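Long-range contacts in beta-N-acetylhexosaminidase (Streptomyces plicatus, PDB 1JAK), which hydrolyses terminal beta-linked N-acetylhexosamine residues as a family 20 glycoside hydrolase that works by substrate-assisted catalysis: residues Asn258-Ala262 and Ala273-Tyr277; Val282-Ser286 and Glu320-Thr324. All coordinates share one frame; numbering follows the deposited sequence.

Interaction 1 (Asn258-Ala262 and Ala273-Tyr277)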
loop_
_atom_site.group_PDB
_atom_site.type_symbol
_atom_site.label_atom_id
_atom_site.label_comp_id
_atom_site.label_asym_id
_atom_site.label_seq_id
_atom_site.Cartn_x
_atom_site.Cartn_y
_atom_site.Cartn_z
ATOM N N ASN A 258 -2.432 -24.007 2.918
ATOM C CA ASN A 258 -2.083 -24.986 3.941
ATOM C C ASN A 258 -2.585 -24.681 5.349
ATOM O O ASN A 258 -2.964 -25.596 6.074
ATOM C CB ASN A 258 -0.575 -25.220 4.017
ATOM C CG ASN A 258 -0.235 -26.429 4.873
ATOM O OD1 ASN A 258 -0.438 -27.567 4.455
ATOM N ND2 ASN A 258 0.253 -26.185 6.087
ATOM N N ALA A 259 -2.584 -23.414 5.754
ATOM C CA ALA A 259 -3.040 -23.088 7.104
ATOM C C ALA A 259 -4.471 -23.574 7.318
ATOM O O ALA A 259 -4.801 -24.103 8.379
ATOM C CB ALA A 259 -2.944 -21.588 7.356
ATOM N N ALA A 260 -5.314 -23.404 6.307
ATOM C CA ALA A 260 -6.701 -23.850 6.400
ATOM C C ALA A 260 -6.765 -25.373 6.343
ATOM O O ALA A 260 -7.472 -26.008 7.131
ATOM C CB ALA A 260 -7.525 -23.253 5.261
ATOM N N LEU A 261 -6.027 -25.951 5.401
ATOM C CA LEU A 261 -6.000 -27.400 5.223
ATOM C C LEU A 261 -5.512 -28.123 6.470
ATOM O O LEU A 261 -6.003 -29.202 6.801
ATOM C CB LEU A 261 -5.097 -27.771 4.043
ATOM C CG LEU A 261 -5.550 -27.290 2.663
ATOM C CD1 LEU A 261 -4.445 -27.538 1.649
ATOM C CD2 LEU A 261 -6.831 -28.010 2.261
ATOM N N ALA A 262 -4.541 -27.528 7.155
ATOM C CA ALA A 262 -3.982 -28.128 8.360
ATOM C C ALA A 262 -4.962 -28.057 9.526
ATOM O O ALA A 262 -4.869 -28.836 10.474
ATOM C CB ALA A 262 -2.680 -27.424 8.738
ATOM N N ALA A 273 -5.307 -33.946 7.428
ATOM C CA ALA A 273 -4.784 -32.598 7.588
ATOM C C ALA A 273 -3.262 -32.613 7.508
ATOM O O ALA A 273 -2.605 -33.406 8.187
ATOM C CB ALA A 273 -5.229 -32.025 8.927
ATOM N N PRO A 274 -2.680 -31.754 6.656
ATOM C CA PRO A 274 -1.218 -31.711 6.542
ATOM C C PRO A 274 -0.707 -31.027 7.805
ATOM O O PRO A 274 -1.482 -30.410 8.535
ATOM C CB PRO A 274 -0.983 -30.835 5.308
ATOM C CG PRO A 274 -2.279 -30.896 4.552
ATOM C CD PRO A 274 -3.310 -30.886 5.648
ATOM N N PRO A 275 0.596 -31.131 8.090
ATOM C CA PRO A 275 1.095 -30.468 9.299
ATOM C C PRO A 275 1.085 -28.957 9.080
ATOM O O PRO A 275 0.941 -28.490 7.947
ATOM C CB PRO A 275 2.531 -30.985 9.421
ATOM C CG PRO A 275 2.539 -32.259 8.612
ATOM C CD PRO A 275 1.647 -31.938 7.449
ATOM N N LEU A 276 1.218 -28.195 10.160
ATOM C CA LEU A 276 1.301 -26.746 10.032
ATOM C C LEU A 276 2.616 -26.549 9.284
ATOM O O LEU A 276 3.570 -27.297 9.509
ATOM C CB LEU A 276 1.369 -26.094 11.415
ATOM C CG LEU A 276 0.051 -26.118 12.193
ATOM C CD1 LEU A 276 0.298 -25.766 13.653
ATOM C CD2 LEU A 276 -0.925 -25.142 11.560
ATOM N N TYR A 277 2.671 -25.564 8.394
ATOM C CA TYR A 277 3.877 -25.325 7.601
ATOM C C TYR A 277 4.708 -24.143 8.090
ATOM O O TYR A 277 4.184 -23.046 8.295
ATOM C CB TYR A 277 3.490 -25.110 6.134
ATOM C CG TYR A 277 4.669 -25.013 5.198
ATOM C CD1 TYR A 277 5.526 -26.099 5.009
ATOM C CD2 TYR A 277 4.933 -23.837 4.500
ATOM C CE1 TYR A 277 6.615 -26.015 4.150
ATOM C CE2 TYR A 277 6.022 -23.740 3.636
ATOM C CZ TYR A 277 6.858 -24.835 3.467
ATOM O OH TYR A 277 7.943 -24.744 2.625
HETATM O O HOH W 1 -2.530 -30.359 11.063
#
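Asn258 spans the gap between helix and loop with its amide: ND2 donates to Pro275 O at 3.0 Å, a bond straight to within a degree (179° at the hydrogen) and lying in the plane of both the amide and the acceptor carbonyl. CG stands anti to the backbone N (chi1 -168°), which carries the amide off the helix toward the loop. On its other branch, OD1 packs against the Pro274 ring, 3.4 Å from CB, and ND2 also lies against Tyr277 CB. The tyrosine ring itself leads away from the amide, toward Phe284. One turn along, Ala262 CB presses on Pro274 O at 3.2 Å, while its CA offers that oxygen a C-H...O contact. The setting is the long excursion that follows strand 246-250 of the (beta/alpha)8 barrel. Here residues 273-276 run extended with polyproline-II-like backbone angles; the two prolines have no N-H to give, and the contact runs largely through carbonyl oxygens and carbon atoms. Leu261 CB touches Pro274 CD at 3.9 Å, and Leu276 CD2 folds back to within 4.0 Å of Ala262 CB. A water bridges the carbonyls, donating to Ala262 O at 2.9 Å and Pro274 O at 2.7 Å. Farther out, Asp198 OD1 accepts from Asn258 N at the start of the helix, Asn268 ND2 bonds to Leu261 O, and Tyr277 OH pairs with Lys281 N.

Interaction 2 (Val282-Ser286 and Glu320-Thr324); sequences VGFSS and EAHST. With IFG ((2R,3R,4S,5R)-2-acetamido-3,4-dihydroxy-5-hydroxymethyl-piperidine), chain F.
Gly283 lies so close to His322 that a side chain would not fit: a CB there would come 2.9 Å from His322 CD2, and the positive phi (91°) would also jam it against the preceding carbonyl oxygen. These are loops of the (beta/alpha)8 barrel, one following helix 258-263 and the other strand 313-315, meeting at the inhibitor pocket. Gly283 CA makes a C-H...O contact with Glu320 O at 3.4 Å, and a water donates to both Glu320 O and Ser285 O. The extended Glu320 side chain crosses Val282 obliquely, with OE1 3.3 Å from CG2, while the other methyl, CG1, faces the inhibitor's O4 at 3.5 Å. The carboxylate divides its two oxygens: OE2 accepts from the inhibitor's piperidine N1 at 2.8 Å, and OE1 is hydrogen-bonded to His256 NE2, which should limit rotation of the group. With an alanine here, N1 and His256 would probably both lose this carboxylate partner, and Val282 CG2 would lose the carboxylate it rests on. Beyond the pocket, a type I turn from Ala321 to Thr324 brings the hydroxyls of Ser323 and Thr324 to the other loop. Ser323 OG sits 3.0 Å from each of two successive carbonyls, Gly283 O and Phe284 O. Ser286 OG, anti to its own N (chi1 179°), receives the proton of Thr324 OG1 at 2.7 Å.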
loop_
_atom_site.group_PDB
_atom_site.type_symbol
_atom_site.label_atom_id
_atom_site.label_comp_id
_atom_site.label_asym_id
_atom_site.label_seq_id
_atom_site.Cartn_x
_atom_site.Cartn_y
_atom_site.Cartn_z
ATOM N N VAL A 282 6.695 -22.464 -1.942
ATOM C CA VAL A 282 5.343 -22.154 -2.403
ATOM C C VAL A 282 4.873 -23.133 -3.479
ATOM O O VAL A 282 5.685 -23.812 -4.107
ATOM C CB VAL A 282 5.253 -20.732 -3.031
ATOM C CG1 VAL A 282 5.783 -19.688 -2.063
ATOM C CG2 VAL A 282 6.017 -20.686 -4.357
ATOM N N GLY A 283 3.554 -23.200 -3.667
ATOM C CA GLY A 283 2.968 -24.028 -4.713
ATOM C C GLY A 283 2.566 -25.462 -4.438
ATOM O O GLY A 283 2.038 -26.129 -5.329
ATOM N N PHE A 284 2.777 -25.927 -3.213
ATOM C CA PHE A 284 2.493 -27.312 -2.846
ATOM C C PHE A 284 1.120 -27.606 -2.251
ATOM O O PHE A 284 0.748 -28.770 -2.107
ATOM C CB PHE A 284 3.561 -27.779 -1.858
ATOM C CG PHE A 284 3.608 -26.960 -0.599
ATOM C CD1 PHE A 284 2.739 -27.229 0.452
ATOM C CD2 PHE A 284 4.500 -25.896 -0.480
ATOM C CE1 PHE A 284 2.755 -26.448 1.607
ATOM C CE2 PHE A 284 4.524 -25.108 0.669
ATOM C CZ PHE A 284 3.651 -25.385 1.714
ATOM N N SER A 285 0.373 -26.568 -1.896
ATOM C CA SER A 285 -0.937 -26.761 -1.284
ATOM C C SER A 285 -2.107 -26.508 -2.225
ATOM O O SER A 285 -2.002 -25.731 -3.171
ATOM C CB SER A 285 -1.071 -25.839 -0.073
ATOM O OG SER A 285 -0.881 -24.494 -0.473
ATOM N N SER A 286 -3.230 -27.164 -1.952
ATOM C CA SER A 286 -4.420 -26.974 -2.769
ATOM C C SER A 286 -5.707 -27.413 -2.088
ATOM O O SER A 286 -5.753 -28.454 -1.431
ATOM C CB SER A 286 -4.295 -27.732 -4.095
ATOM O OG SER A 286 -5.475 -27.566 -4.870
ATOM N N GLU A 320 0.161 -19.246 -7.939
ATOM C CA GLU A 320 0.901 -20.465 -7.650
ATOM C C GLU A 320 0.085 -21.663 -7.162
ATOM O O GLU A 320 0.458 -22.328 -6.195
ATOM C CB GLU A 320 2.004 -20.111 -6.642
ATOM C CG GLU A 320 2.859 -18.928 -7.112
ATOM C CD GLU A 320 3.810 -18.391 -6.055
ATOM O OE1 GLU A 320 3.546 -18.566 -4.847
ATOM O OE2 GLU A 320 4.820 -17.766 -6.435
ATOM N N ALA A 321 -1.027 -21.943 -7.832
ATOM C CA ALA A 321 -1.859 -23.085 -7.465
ATOM C C ALA A 321 -1.295 -24.266 -8.250
ATOM O O ALA A 321 -2.002 -24.917 -9.020
ATOM C CB ALA A 321 -3.312 -22.825 -7.859
ATOM N N HIS A 322 -0.012 -24.533 -8.037
ATOM C CA HIS A 322 0.687 -25.586 -8.757
ATOM C C HIS A 322 0.313 -27.020 -8.411
ATOM O O HIS A 322 0.727 -27.956 -9.099
ATOM C CB HIS A 322 2.189 -25.358 -8.621
ATOM C CG HIS A 322 2.618 -23.998 -9.079
ATOM N ND1 HIS A 322 2.110 -23.409 -10.217
ATOM C CD2 HIS A 322 3.499 -23.113 -8.558
ATOM C CE1 HIS A 322 2.659 -22.217 -10.376
ATOM N NE2 HIS A 322 3.505 -22.014 -9.384
ATOM N N SER A 323 -0.472 -27.201 -7.356
ATOM C CA SER A 323 -0.911 -28.539 -6.983
ATOM C C SER A 323 -2.369 -28.689 -7.401
ATOM O O SER A 323 -3.046 -29.647 -7.025
ATOM C CB SER A 323 -0.757 -28.756 -5.478
ATOM O OG SER A 323 0.618 -28.789 -5.125
ATOM N N THR A 324 -2.838 -27.724 -8.191
ATOM C CA THR A 324 -4.205 -27.715 -8.698
ATOM C C THR A 324 -4.153 -27.844 -10.218
ATOM O O THR A 324 -3.719 -26.923 -10.905
ATOM C CB THR A 324 -4.926 -26.389 -8.367
ATOM O OG1 THR A 324 -4.776 -26.088 -6.974
ATOM C CG2 THR A 324 -6.411 -26.498 -8.700
HETATM N N1 IFG F . 5.295 -15.407 -4.995
HETATM C C2 IFG F . 4.148 -15.649 -4.081
HETATM C C3 IFG F . 4.217 -14.903 -2.687
HETATM C C4 IFG F . 5.635 -14.848 -2.080
HETATM C C5 IFG F . 6.592 -14.287 -3.134
HETATM C C6 IFG F . 8.038 -14.116 -2.681
HETATM C C7 IFG F . 2.766 -14.064 -5.360
HETATM C C8 IFG F . 1.516 -13.582 -6.051
HETATM C C9 IFG F . 6.619 -15.127 -4.418
HETATM N N2 IFG F . 2.886 -15.289 -4.766
HETATM O O7 IFG F . 3.717 -13.296 -5.359
HETATM O O3 IFG F . 3.334 -15.537 -1.771
HETATM O O4 IFG F . 6.039 -16.174 -1.740
HETATM O O6 IFG F . 8.722 -13.159 -3.483
HETATM O O HOH W 2 -0.294 -23.674 -3.615
#

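From the N terminus, the chain leaves barrel strand 246-250, forms helix 258-263 and turns back at 273-277, where interaction 1 closes a short loop of ten intervening residues. It then runs directly into 282-286. From there it passes through helix 292-307 and strand 313-315 before 320-324 closes the longer loop of interaction 2. The two contacts follow in series, neither enclosing nor crossing the other. They touch where Tyr277 and Phe284 pack edge-to-face and where Leu261 CD1 lies 3.5 Å from Ser286 O. The Cys269-Cys288 disulfide ties the excursion after strand 246-250 to itself. Asp198, bonded to Asn258 N and Ser285 OG, joins it to the loop after strand 190-194, and interaction 2 to that after 313-315.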